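Local coordinates for protein Thf1 (Thermosynechococcus elongatus, PDB 5MJR), which associates with the FtsH protease complex involved in photosystem II repair in cyanobacteria and may take part in photosynthetic membrane biogenesis, at residues R22-T27 against V99-M103; E53-L57 against K147-L151; L142-Y148 against I182-K188. Residues are numbered along the deposited sequence.

Contact 1. Residues R22-T27 against V99-M103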
loop_
_atom_site.group_PDB
_atom_site.type_symbol
_atom_site.label_atom_id
_atom_site.label_comp_id
_atom_site.label_asym_id
_atom_site.label_seq_id
_atom_site.Cartn_x
_atom_site.Cartn_y
_atom_site.Cartn_z
ATOM N N ARG A 22 21.204 -11.026 1.207
ATOM C CA ARG A 22 20.129 -11.175 2.234
ATOM C C ARG A 22 18.920 -11.911 1.592
ATOM O O ARG A 22 18.401 -11.540 0.504
ATOM C CB ARG A 22 19.566 -9.829 2.595
ATOM C CG ARG A 22 18.505 -9.818 3.715
ATOM C CD ARG A 22 17.663 -8.460 3.857
ATOM N NE ARG A 22 16.664 -8.244 5.024
ATOM C CZ ARG A 22 17.218 -8.239 6.228
ATOM N NH1 ARG A 22 18.565 -8.241 6.354
ATOM N NH2 ARG A 22 16.537 -8.094 7.335
ATOM N N THR A 23 18.489 -13.001 2.213
ATOM C CA THR A 23 17.351 -13.798 1.657
ATOM C C THR A 23 16.041 -13.575 2.443
ATOM O O THR A 23 16.011 -12.946 3.489
ATOM C CB THR A 23 17.685 -15.270 1.697
ATOM O OG1 THR A 23 17.546 -15.702 3.071
ATOM C CG2 THR A 23 19.090 -15.582 1.197
ATOM N N VAL A 24 14.945 -14.085 1.845
ATOM C CA VAL A 24 13.697 -14.067 2.536
ATOM C C VAL A 24 13.814 -14.640 3.954
ATOM O O VAL A 24 13.179 -14.221 4.886
ATOM C CB VAL A 24 12.621 -14.813 1.685
ATOM C CG1 VAL A 24 11.457 -15.260 2.541
ATOM C CG2 VAL A 24 12.176 -13.947 0.519
ATOM N N SER A 25 14.613 -15.719 4.074
ATOM C CA SER A 25 14.821 -16.317 5.387
ATOM C C SER A 25 15.455 -15.368 6.409
ATOM O O SER A 25 15.071 -15.361 7.596
ATOM C CB SER A 25 15.633 -17.585 5.308
ATOM O OG SER A 25 14.847 -18.564 4.586
ATOM N N ASP A 26 16.409 -14.540 5.932
ATOM C CA ASP A 26 17.003 -13.510 6.775
ATOM C C ASP A 26 15.928 -12.476 7.180
ATOM O O ASP A 26 15.888 -12.051 8.298
ATOM C CB ASP A 26 18.140 -12.818 6.020
ATOM C CG ASP A 26 19.341 -13.717 5.782
ATOM O OD1 ASP A 26 19.749 -14.501 6.721
ATOM O OD2 ASP A 26 19.875 -13.684 4.583
ATOM N N THR A 27 15.112 -12.071 6.207
ATOM C CA THR A 27 14.047 -11.104 6.502
ATOM C C THR A 27 13.053 -11.682 7.589
ATOM O O THR A 27 12.705 -10.978 8.549
ATOM C CB THR A 27 13.305 -10.770 5.177
ATOM O OG1 THR A 27 14.262 -10.115 4.364
ATOM C CG2 THR A 27 12.112 -9.856 5.420
ATOM N N VAL A 99 11.283 -2.912 9.859
ATOM C CA VAL A 99 12.718 -3.037 10.098
ATOM C C VAL A 99 13.261 -4.306 9.476
ATOM O O VAL A 99 14.410 -4.299 8.964
ATOM C CB VAL A 99 13.111 -2.842 11.566
ATOM C CG1 VAL A 99 12.693 -1.528 12.122
ATOM C CG2 VAL A 99 12.659 -3.891 12.434
ATOM N N ALA A 100 12.479 -5.389 9.457
ATOM C CA ALA A 100 12.919 -6.622 8.807
ATOM C C ALA A 100 13.177 -6.451 7.297
ATOM O O ALA A 100 13.981 -7.185 6.704
ATOM C CB ALA A 100 11.903 -7.698 9.028
ATOM N N GLU A 101 12.459 -5.512 6.707
ATOM C CA GLU A 101 12.566 -5.201 5.291
ATOM C C GLU A 101 13.556 -4.030 5.018
ATOM O O GLU A 101 13.576 -3.549 3.896
ATOM C CB GLU A 101 11.179 -4.793 4.762
ATOM C CG GLU A 101 10.159 -5.839 4.805
ATOM C CD GLU A 101 10.322 -6.963 3.808
ATOM O OE1 GLU A 101 11.202 -7.034 2.962
ATOM O OE2 GLU A 101 9.394 -7.855 3.916
ATOM N N GLU A 102 14.381 -3.672 6.026
ATOM C CA GLU A 102 15.308 -2.576 5.821
ATOM C C GLU A 102 14.586 -1.304 5.365
ATOM O O GLU A 102 15.027 -0.526 4.504
ATOM C CB GLU A 102 16.447 -2.952 4.885
ATOM C CG GLU A 102 17.212 -4.246 5.364
ATOM C CD GLU A 102 18.406 -4.609 4.532
ATOM O OE1 GLU A 102 19.434 -4.099 4.872
ATOM O OE2 GLU A 102 18.296 -5.314 3.544
ATOM N N MET A 103 13.427 -1.085 6.017
ATOM C CA MET A 103 12.673 0.148 5.920
ATOM C C MET A 103 12.427 0.735 7.287
ATOM O O MET A 103 12.745 0.122 8.336
ATOM C CB MET A 103 11.318 -0.098 5.229
ATOM C CG MET A 103 11.486 -0.729 3.830
ATOM S SD MET A 103 9.990 -0.864 2.865
ATOM C CE MET A 103 10.653 -1.439 1.309
#
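This is a mostly buried contact between two helix ends in an all-helical fold. The start of helix 24-34 meets the C-terminal end of helix 90-100. Arg22, next to the N-cap residue Thr23, makes the polar link. Its NH2 donates to Ala100 O at 2.8 Å with good geometry, and its NE adds a weak bond to Ala100 O at 3.3 Å. The carbonyl of Ala100 belongs to the last turn of its helix, so the guanidinium meets a backbone acceptor there. Glu102 lays its CG over one guanidinium face. Toward Arg22 its carboxylate makes just a long ion pair, Arg22 NE to Glu102 OE2 at 3.7 Å, with no N-H pointing at the oxygen. Thr27 packs on the same helix end: Thr27 O lies 3.4 Å from Ala100 CB, and Thr27 CG2 lies 3.7 Å from Glu101 OE2. Helix 41-58 borders the contact and supplies stronger polar partners: His55 for Thr27 OG1, and Arg58 for both glutamates. Each helix end carries its own signature. Thr23 and Asp26 form a capping box, with Asp26 N to Thr23 OG1 at 3.3 Å and Thr23 N to Asp26 OD2 at 2.8 Å. Glu102, with positive phi, is the C-prime residue of a Schellman motif.

Contact 2. Residues E53-L57 against K147-L151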
loop_
_atom_site.group_PDB
_atom_site.type_symbol
_atom_site.label_atom_id
_atom_site.label_comp_id
_atom_site.label_asym_id
_atom_site.label_seq_id
_atom_site.Cartn_x
_atom_site.Cartn_y
_atom_site.Cartn_z
ATOM N N GLU A 53 6.478 -10.533 -0.247
ATOM C CA GLU A 53 6.128 -9.606 -1.341
ATOM C C GLU A 53 7.020 -8.384 -1.323
ATOM O O GLU A 53 7.547 -8.006 -2.402
ATOM C CB GLU A 53 4.622 -9.234 -1.168
ATOM C CG GLU A 53 4.117 -8.335 -2.258
ATOM C CD GLU A 53 2.661 -7.991 -2.109
ATOM O OE1 GLU A 53 2.117 -8.103 -0.963
ATOM O OE2 GLU A 53 2.030 -7.573 -3.117
ATOM N N ILE A 54 7.252 -7.768 -0.192
ATOM C CA ILE A 54 8.069 -6.578 -0.109
ATOM C C ILE A 54 9.504 -6.924 -0.427
ATOM O O ILE A 54 10.201 -6.210 -1.094
ATOM C CB ILE A 54 7.913 -5.895 1.266
ATOM C CG1 ILE A 54 6.473 -5.398 1.469
ATOM C CG2 ILE A 54 8.944 -4.817 1.431
ATOM C CD1 ILE A 54 6.161 -4.915 2.830
ATOM N N HIS A 55 9.986 -8.091 0.130
ATOM C CA HIS A 55 11.390 -8.459 -0.089
ATOM C C HIS A 55 11.627 -8.580 -1.625
ATOM O O HIS A 55 12.633 -8.130 -2.149
ATOM C CB HIS A 55 11.650 -9.782 0.632
ATOM C CG HIS A 55 13.031 -10.234 0.481
ATOM N ND1 HIS A 55 13.964 -10.115 1.497
ATOM C CD2 HIS A 55 13.641 -10.845 -0.558
ATOM C CE1 HIS A 55 15.108 -10.618 1.046
ATOM N NE2 HIS A 55 14.963 -11.041 -0.214
ATOM N N LEU A 56 10.741 -9.287 -2.315
ATOM C CA LEU A 56 10.914 -9.538 -3.743
ATOM C C LEU A 56 10.864 -8.244 -4.574
ATOM O O LEU A 56 11.538 -8.136 -5.598
ATOM C CB LEU A 56 9.979 -10.560 -4.228
ATOM C CG LEU A 56 10.162 -11.970 -3.615
ATOM C CD1 LEU A 56 9.062 -12.817 -4.199
ATOM C CD2 LEU A 56 11.599 -12.480 -3.954
ATOM N N LEU A 57 10.101 -7.276 -4.100
ATOM C CA LEU A 57 10.174 -5.928 -4.738
ATOM C C LEU A 57 11.564 -5.278 -4.504
ATOM O O LEU A 57 12.156 -4.756 -5.467
ATOM C CB LEU A 57 9.091 -5.060 -4.200
ATOM C CG LEU A 57 7.691 -5.415 -4.696
ATOM C CD1 LEU A 57 6.632 -4.646 -3.929
ATOM C CD2 LEU A 57 7.564 -5.120 -6.197
ATOM N N LYS A 147 8.993 -0.671 -11.587
ATOM C CA LYS A 147 8.262 -1.945 -11.284
ATOM C C LYS A 147 6.952 -1.607 -10.548
ATOM O O LYS A 147 6.939 -0.915 -9.540
ATOM C CB LYS A 147 9.135 -2.806 -10.392
ATOM C CG LYS A 147 8.459 -4.053 -9.864
ATOM C CD LYS A 147 8.135 -5.037 -10.915
ATOM C CE LYS A 147 7.528 -6.307 -10.327
ATOM N NZ LYS A 147 7.165 -7.218 -11.429
ATOM N N TYR A 148 5.884 -2.144 -11.112
ATOM C CA TYR A 148 4.563 -2.054 -10.548
ATOM C C TYR A 148 4.239 -3.252 -9.638
ATOM O O TYR A 148 4.538 -4.399 -10.006
ATOM C CB TYR A 148 3.534 -1.995 -11.682
ATOM C CG TYR A 148 2.083 -2.172 -11.241
ATOM C CD1 TYR A 148 1.347 -1.140 -10.752
ATOM C CD2 TYR A 148 1.488 -3.430 -11.265
ATOM C CE1 TYR A 148 0.082 -1.319 -10.283
ATOM C CE2 TYR A 148 0.195 -3.654 -10.794
ATOM C CZ TYR A 148 -0.521 -2.596 -10.326
ATOM O OH TYR A 148 -1.785 -2.758 -9.880
ATOM N N SER A 149 3.614 -2.938 -8.514
ATOM C CA SER A 149 3.082 -3.914 -7.543
ATOM C C SER A 149 1.597 -3.680 -7.379
ATOM O O SER A 149 1.125 -2.519 -7.373
ATOM C CB SER A 149 3.816 -3.665 -6.200
ATOM O OG SER A 149 3.247 -4.447 -5.125
ATOM N N ARG A 150 0.875 -4.738 -7.015
ATOM C CA ARG A 150 -0.507 -4.543 -6.539
ATOM C C ARG A 150 -0.588 -3.607 -5.384
ATOM O O ARG A 150 -1.605 -2.984 -5.138
ATOM C CB ARG A 150 -1.124 -5.928 -6.207
ATOM C CG ARG A 150 -0.525 -6.592 -5.045
ATOM C CD ARG A 150 -1.360 -6.379 -3.784
ATOM N NE ARG A 150 -0.691 -6.897 -2.610
ATOM C CZ ARG A 150 -1.257 -7.024 -1.411
ATOM N NH1 ARG A 150 -2.537 -6.644 -1.208
ATOM N NH2 ARG A 150 -0.493 -7.392 -0.397
ATOM N N LEU A 151 0.508 -3.507 -4.584
ATOM C CA LEU A 151 0.519 -2.502 -3.514
ATOM C C LEU A 151 0.360 -1.074 -3.998
ATOM O O LEU A 151 -0.197 -0.262 -3.258
ATOM C CB LEU A 151 1.751 -2.706 -2.607
ATOM C CG LEU A 151 1.834 -3.989 -1.789
ATOM C CD1 LEU A 151 3.234 -4.259 -1.332
ATOM C CD2 LEU A 151 0.853 -3.888 -0.672
HETATM O O HOH W 1 3.642 -7.053 -5.223
#
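Glu53, on helix 41-58, opens the contact with a two-pronged salt bridge. Its OE1 accepts from Arg150 NH2 at 2.8 Å, and its OE2 accepts from Arg150 NE at 2.8 Å. Both bonds are nearly straight, so carboxylate and guanidinium meet edge on. The glutamate side chain is extended (chi1 and chi2 both t), which carries the charge across to the other segment. A water extends the polar link. It donates to Glu53 OE2 at 2.7 Å and is hydrogen-bonded to Ser149 OG at 2.6 Å. One turn of helix joins Glu53 to Leu57, and Ile54 lies between them in sequence. Ile54 adds a loose apolar contact, CG1 to Leu151 CD1 at 4.4 Å. Leu57 packs more broadly. Its CD1 lies 3.6 Å from Ser149 OG and 4.3 Å from Leu151 CD1, while its CD2 lies 3.9 Å from Lys147 CG. Phe69 and Val73 of helix 67-80 border the same apolar cluster. Arg150 also touches Asp192 of helix 186-198. The arrangement is a helix side packed against a helix start. Ser149 is the N-cap of helix 150-162, accepting from Leu151 N at its OG, 2.9 Å away.

Contact 3. Residues L142-Y148 against I182-K188. With SO4 (sulfate ion), chain B.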
loop_
_atom_site.group_PDB
_atom_site.type_symbol
_atom_site.label_atom_id
_atom_site.label_comp_id
_atom_site.label_asym_id
_atom_site.label_seq_id
_atom_site.Cartn_x
_atom_site.Cartn_y
_atom_site.Cartn_z
ATOM N N LEU A 142 2.005 9.275 -8.251
ATOM C CA LEU A 142 1.141 8.604 -9.221
ATOM C C LEU A 142 1.766 8.517 -10.591
ATOM O O LEU A 142 1.341 7.652 -11.419
ATOM C CB LEU A 142 -0.174 9.324 -9.337
ATOM C CG LEU A 142 -1.097 9.272 -8.139
ATOM C CD1 LEU A 142 -2.496 9.770 -8.568
ATOM C CD2 LEU A 142 -1.189 8.068 -7.338
ATOM N N ASN A 143 2.782 9.342 -10.841
ATOM C CA ASN A 143 3.577 9.237 -12.065
ATOM C C ASN A 143 4.646 8.140 -11.938
ATOM O O ASN A 143 5.842 8.395 -11.875
ATOM C CB ASN A 143 4.172 10.581 -12.414
ATOM C CG ASN A 143 3.153 11.585 -12.903
ATOM O OD1 ASN A 143 2.203 11.188 -13.587
ATOM N ND2 ASN A 143 3.380 12.863 -12.547
ATOM N N HIS A 144 4.129 6.936 -11.784
ATOM C CA HIS A 144 4.946 5.795 -11.417
ATOM C C HIS A 144 5.541 5.153 -12.652
ATOM O O HIS A 144 4.746 4.621 -13.483
ATOM C CB HIS A 144 4.041 4.782 -10.732
ATOM C CG HIS A 144 4.809 3.613 -10.167
ATOM N ND1 HIS A 144 5.519 3.760 -9.008
ATOM C CD2 HIS A 144 5.026 2.386 -10.654
ATOM C CE1 HIS A 144 6.141 2.601 -8.810
ATOM N NE2 HIS A 144 5.841 1.746 -9.779
ATOM N N THR A 145 6.853 5.107 -12.674
ATOM C CA THR A 145 7.606 4.336 -13.688
ATOM C C THR A 145 8.417 3.249 -12.942
ATOM O O THR A 145 8.622 3.337 -11.772
ATOM C CB THR A 145 8.432 5.317 -14.546
ATOM O OG1 THR A 145 9.519 5.863 -13.780
ATOM C CG2 THR A 145 7.526 6.462 -15.055
ATOM N N GLY A 146 8.974 2.300 -13.631
ATOM C CA GLY A 146 9.560 1.228 -12.903
ATOM C C GLY A 146 8.513 0.284 -12.352
ATOM O O GLY A 146 7.316 0.309 -12.630
ATOM N N LYS A 147 8.993 -0.671 -11.587
ATOM C CA LYS A 147 8.262 -1.945 -11.284
ATOM C C LYS A 147 6.952 -1.607 -10.548
ATOM O O LYS A 147 6.939 -0.915 -9.540
ATOM C CB LYS A 147 9.135 -2.806 -10.392
ATOM C CG LYS A 147 8.459 -4.053 -9.864
ATOM C CD LYS A 147 8.135 -5.037 -10.915
ATOM C CE LYS A 147 7.528 -6.307 -10.327
ATOM N NZ LYS A 147 7.165 -7.218 -11.429
ATOM N N TYR A 148 5.884 -2.144 -11.112
ATOM C CA TYR A 148 4.563 -2.054 -10.548
ATOM C C TYR A 148 4.239 -3.252 -9.638
ATOM O O TYR A 148 4.538 -4.399 -10.006
ATOM C CB TYR A 148 3.534 -1.995 -11.682
ATOM C CG TYR A 148 2.083 -2.172 -11.241
ATOM C CD1 TYR A 148 1.347 -1.140 -10.752
ATOM C CD2 TYR A 148 1.488 -3.430 -11.265
ATOM C CE1 TYR A 148 0.082 -1.319 -10.283
ATOM C CE2 TYR A 148 0.195 -3.654 -10.794
ATOM C CZ TYR A 148 -0.521 -2.596 -10.326
ATOM O OH TYR A 148 -1.785 -2.758 -9.880
ATOM N N ILE A 182 -2.009 9.335 -16.165
ATOM C CA ILE A 182 -0.863 8.828 -15.419
ATOM C C ILE A 182 -0.340 7.568 -16.062
ATOM O O ILE A 182 -1.093 6.779 -16.643
ATOM C CB ILE A 182 -1.238 8.662 -13.923
ATOM C CG1 ILE A 182 -2.239 7.557 -13.693
ATOM C CG2 ILE A 182 -1.641 9.972 -13.300
ATOM C CD1 ILE A 182 -2.568 7.206 -12.244
ATOM N N PRO A 183 0.985 7.274 -15.836
ATOM C CA PRO A 183 1.629 6.104 -16.403
ATOM C C PRO A 183 1.435 4.848 -15.581
ATOM O O PRO A 183 1.855 3.755 -16.011
ATOM C CB PRO A 183 3.112 6.512 -16.512
ATOM C CG PRO A 183 3.250 7.522 -15.439
ATOM C CD PRO A 183 1.986 8.244 -15.343
ATOM N N LEU A 184 0.845 4.989 -14.388
ATOM C CA LEU A 184 0.512 3.804 -13.637
ATOM C C LEU A 184 -0.401 2.933 -14.514
ATOM O O LEU A 184 -1.319 3.434 -15.148
ATOM C CB LEU A 184 -0.152 4.239 -12.316
ATOM C CG LEU A 184 -0.335 3.331 -11.211
ATOM C CD1 LEU A 184 0.897 2.824 -10.571
ATOM C CD2 LEU A 184 -1.252 3.938 -10.202
ATOM N N PRO A 185 -0.195 1.611 -14.580
ATOM C CA PRO A 185 -0.981 0.800 -15.560
ATOM C C PRO A 185 -2.365 0.487 -15.034
ATOM O O PRO A 185 -2.648 -0.433 -14.225
ATOM C CB PRO A 185 -0.135 -0.470 -15.674
ATOM C CG PRO A 185 0.523 -0.561 -14.327
ATOM C CD PRO A 185 0.866 0.826 -13.964
ATOM N N ILE A 186 -3.295 1.316 -15.476
ATOM C CA ILE A 186 -4.647 1.297 -14.910
ATOM C C ILE A 186 -5.386 -0.067 -15.184
ATOM O O ILE A 186 -6.190 -0.481 -14.341
ATOM C CB ILE A 186 -5.498 2.518 -15.390
ATOM C CG1 ILE A 186 -5.041 3.818 -14.648
ATOM C CG2 ILE A 186 -6.944 2.371 -15.062
ATOM C CD1 ILE A 186 -5.239 3.835 -13.143
ATOM N N GLU A 187 -5.074 -0.791 -16.262
ATOM C CA GLU A 187 -5.751 -2.087 -16.405
ATOM C C GLU A 187 -5.340 -3.105 -15.338
ATOM O O GLU A 187 -6.145 -3.904 -14.858
ATOM C CB GLU A 187 -5.675 -2.709 -17.819
ATOM C CG GLU A 187 -6.457 -1.917 -18.917
ATOM C CD GLU A 187 -7.968 -1.743 -18.582
ATOM O OE1 GLU A 187 -8.666 -2.802 -18.519
ATOM O OE2 GLU A 187 -8.435 -0.558 -18.389
ATOM N N LYS A 188 -4.058 -3.073 -14.963
ATOM C CA LYS A 188 -3.584 -3.852 -13.824
ATOM C C LYS A 188 -4.096 -3.360 -12.492
ATOM O O LYS A 188 -4.481 -4.178 -11.649
ATOM C CB LYS A 188 -2.031 -3.789 -13.795
ATOM C CG LYS A 188 -1.402 -4.410 -14.988
ATOM C CD LYS A 188 0.125 -4.429 -14.792
ATOM C CE LYS A 188 0.727 -5.088 -15.975
ATOM N NZ LYS A 188 2.167 -5.238 -15.863
HETATM S S SO4 B . 2.046 -7.802 -13.176
HETATM O O1 SO4 B . 2.854 -6.667 -13.743
HETATM O O2 SO4 B . 0.902 -8.060 -14.110
HETATM O O3 SO4 B . 1.566 -7.341 -11.833
HETATM O O4 SO4 B . 2.759 -9.055 -13.032
#
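Two loops pack side by side here, each leading into a helix: 142-148 runs toward helix 150-162, and 182-188 enters helix 186-198 through the N-cap residue Pro185. The second helix begins the predicted coiled coil. No hydrogen bond crosses between the segments, so they are held together by van der Waals packing. Asn143 is the centre of an inverse gamma turn. Leu142 O, which accepts the turn's weak bond from His144 N at 2.9 Å, also faces the other loop, 3.7 Å from Ile182 CB and 3.8 Å from Leu184 CB. Asn143 OD1 approaches Pro183 CD at 3.4 Å. Leu142 CB and Ile182 CG2 add an apolar contact at 4.3 Å. Farther along, Leu184 CD1 lies 3.7 Å from His144 CB and 4.0 Å from Tyr148 CD1, filling the space between these side chains. Within the loop, His144 NE2 donates to Lys147 O at 2.9 Å. Tyr148 has the largest area covered by the other segment. Pro185 CG sits over one face of its ring, 4.0 Å from the centroid, in a CH-pi contact. Tyr148 CE2 also meets Lys188 CB at 3.7 Å, and the phenol OH bonds to Asp192 farther along the same helix. A sulfate, probably from the crystallisation liquor, lies near the ring edge. It is hydrogen-bonded to Arg191, and Lys188 NZ donates to its O1 at 2.6 Å.

Contacts 1 and 2 meet directly at His55, which belongs to segment 53-57. Its ND1 lies 2.9 Å from Thr27 OG1, a probable hydrogen bond, and its CE1 packs 3.5 Å from Arg22 O. Their centres are 14 Å apart. Contacts 2 and 3 share Lys147 and Tyr148, with centres 13 Å apart. Tyr148 turns its side chain to contact 3, while Lys147 packs on Leu57 in contact 2. Contacts 1 and 3 do not touch: their centres are 26 Å apart and their nearest atoms about 11 Å. Contact 2 thus bridges the other two. The sulfate bound at contact 3 also lies about 5 Å from the Lys147 side chain.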